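VgrG protein (Vibrio cholerae, PDB 4DTH) binds ATP and magnesium through its actin cross-linking domain, a toxin module that probably joins G-actin monomers covalently. Local coordinates at residues G33-M38 / W84-V89. Numbering follows the deposited sequence. Where two conformers were deposited one is given.
Sequences GLVVAM and WQTHTV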
loop_
_atom_site.group_PDB
_atom_site.type_symbol
_atom_site.label_atom_id
_atom_site.label_comp_id
_atom_site.label_asym_id
_atom_site.label_seq_id
_atom_site.Cartn_x
_atom_site.Cartn_y
_atom_site.Cartn_z
ATOM N N GLY A 33 3.045 21.550 -0.244
ATOM C CA GLY A 33 3.792 22.745 -0.612
ATOM C C GLY A 33 4.302 22.802 -2.031
ATOM O O GLY A 33 4.836 23.836 -2.439
ATOM N N LEU A 34 4.193 21.687 -2.775
ATOM C CA LEU A 34 4.672 21.627 -4.155
ATOM C C LEU A 34 3.916 20.595 -4.967
ATOM O O LEU A 34 3.141 19.791 -4.425
ATOM C CB LEU A 34 6.206 21.346 -4.220
ATOM C CG LEU A 34 6.746 20.030 -3.613
ATOM C CD1 LEU A 34 6.455 18.829 -4.492
ATOM C CD2 LEU A 34 8.241 20.071 -3.503
ATOM N N VAL A 35 4.195 20.593 -6.273
ATOM C CA VAL A 35 3.700 19.603 -7.217
ATOM C C VAL A 35 4.836 19.189 -8.159
ATOM O O VAL A 35 5.837 19.896 -8.281
ATOM C CB VAL A 35 2.491 20.140 -8.031
ATOM C CG1 VAL A 35 1.233 20.286 -7.156
ATOM C CG2 VAL A 35 2.838 21.447 -8.764
ATOM N N VAL A 36 4.652 18.056 -8.839
ATOM C CA VAL A 36 5.510 17.596 -9.924
ATOM C C VAL A 36 4.635 17.654 -11.181
ATOM O O VAL A 36 3.453 17.295 -11.129
ATOM C CB VAL A 36 6.153 16.190 -9.720
ATOM C CG1 VAL A 36 5.102 15.081 -9.588
ATOM C CG2 VAL A 36 7.146 15.861 -10.846
ATOM N N ALA A 37 5.191 18.133 -12.287
ATOM C CA ALA A 37 4.467 18.117 -13.556
ATOM C C ALA A 37 5.263 17.226 -14.490
ATOM O O ALA A 37 6.500 17.247 -14.476
ATOM C CB ALA A 37 4.309 19.506 -14.118
ATOM N N MET A 38 4.562 16.354 -15.212
ATOM C CA MET A 38 5.182 15.377 -16.101
ATOM C C MET A 38 4.313 15.159 -17.339
ATOM O O MET A 38 3.113 15.442 -17.257
ATOM C CB MET A 38 5.321 14.037 -15.362
ATOM C CG MET A 38 6.605 13.906 -14.610
ATOM S SD MET A 38 6.884 12.221 -14.030
ATOM C CE MET A 38 5.962 12.243 -12.617
ATOM N N TRP A 84 1.072 17.831 -20.546
ATOM C CA TRP A 84 1.641 17.542 -19.228
ATOM C C TRP A 84 0.604 17.703 -18.132
ATOM O O TRP A 84 -0.262 18.582 -18.214
ATOM C CB TRP A 84 2.855 18.441 -18.939
ATOM C CG TRP A 84 4.135 18.001 -19.588
ATOM C CD1 TRP A 84 4.303 17.551 -20.868
ATOM C CD2 TRP A 84 5.449 18.092 -19.018
ATOM N NE1 TRP A 84 5.637 17.310 -21.114
ATOM C CE2 TRP A 84 6.364 17.644 -19.999
ATOM C CE3 TRP A 84 5.943 18.512 -17.770
ATOM C CZ2 TRP A 84 7.743 17.588 -19.765
ATOM C CZ3 TRP A 84 7.310 18.446 -17.535
ATOM C CH2 TRP A 84 8.193 17.980 -18.520
ATOM N N GLN A 85 0.696 16.838 -17.114
ATOM C CA GLN A 85 -0.216 16.812 -15.969
ATOM C C GLN A 85 0.519 17.125 -14.683
ATOM O O GLN A 85 1.690 16.761 -14.549
ATOM C CB GLN A 85 -0.850 15.414 -15.836
ATOM C CG GLN A 85 -1.675 14.971 -17.061
ATOM C CD GLN A 85 -2.928 15.783 -17.211
ATOM O OE1 GLN A 85 -3.769 15.817 -16.315
ATOM N NE2 GLN A 85 -3.081 16.454 -18.345
ATOM N N THR A 86 -0.164 17.775 -13.737
ATOM C CA THR A 86 0.390 18.100 -12.425
ATOM C C THR A 86 -0.080 17.051 -11.411
ATOM O O THR A 86 -1.229 16.599 -11.480
ATOM C CB THR A 86 -0.021 19.524 -12.037
ATOM O OG1 THR A 86 0.562 20.460 -12.943
ATOM C CG2 THR A 86 0.362 19.885 -10.648
ATOM N N HIS A 87 0.806 16.654 -10.485
ATOM C CA HIS A 87 0.486 15.690 -9.438
ATOM C C HIS A 87 1.126 16.108 -8.146
ATOM O O HIS A 87 2.162 16.774 -8.163
ATOM C CB HIS A 87 0.997 14.282 -9.807
ATOM C CG HIS A 87 0.448 13.717 -11.086
ATOM N ND1 HIS A 87 -0.569 12.786 -11.082
ATOM C CD2 HIS A 87 0.841 13.922 -12.364
ATOM C CE1 HIS A 87 -0.789 12.485 -12.352
ATOM N NE2 HIS A 87 0.030 13.147 -13.157
ATOM N N THR A 88 0.584 15.639 -7.026
ATOM C CA THR A 88 1.256 15.814 -5.743
ATOM C C THR A 88 2.454 14.828 -5.776
ATOM O O THR A 88 2.479 13.906 -6.602
ATOM C CB THR A 88 0.316 15.517 -4.566
ATOM O OG1 THR A 88 -0.168 14.176 -4.673
ATOM C CG2 THR A 88 -0.853 16.500 -4.488
ATOM N N VAL A 89 3.435 15.048 -4.914
ATOM C CA VAL A 89 4.614 14.198 -4.813
ATOM C C VAL A 89 4.466 13.318 -3.584
ATOM O O VAL A 89 4.173 13.805 -2.488
ATOM C CB VAL A 89 5.935 15.007 -4.778
ATOM C CG1 VAL A 89 7.123 14.124 -4.391
ATOM C CG2 VAL A 89 6.197 15.699 -6.111
HETATM O O HOH W 1 3.259 17.291 -3.362
#
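M38, V36 and V89 bury the most surface where strand 34-38 runs antiparallel to strand 85-89 in a β-sheet of the actin cross-linking domain, two neighbouring strands whose backbones carry the bonding while side chains fill in at both ends. M38 and Q85 form one hydrogen-bonded pair, V36 and H87 the next; between them lies the non-hydrogen-bonded pair A37 and T86, with CA atoms 4.2 Å apart, and A37 CA also makes a CA-H...O contact with Q85 O. M38 meets 84-89 mainly through its backbone, and one face of the W84 indole lies against it. A chi1 of -80° sets W84 CG anti to its own carbonyl carbon, 3.6 Å from M38 C. That carbon lies 3.4 Å above the ring plane, offset toward the rim, and M38 CA adds an off-centre CH-π contact with the six-membered ring. The M38 side chain touches F46 of strand 45-51 and K62 of strand 56-68. Toward the other end, V89 offers one methyl to two residues: CG2 meets V36 at CB (3.6 Å) and CG1 (3.7 Å), their side chains crossing at about a right angle, and L34 CD1 at 3.5 Å. Strand 150-153 pairs with the other side of 34-38, and its I151 touches L34 and V36. Beyond the direct bonds a water spans the two backbones, donating to L34 O and accepting from V89 N; its oxygen is 2.7 Å from L34 O and 2.7 Å from V89 N.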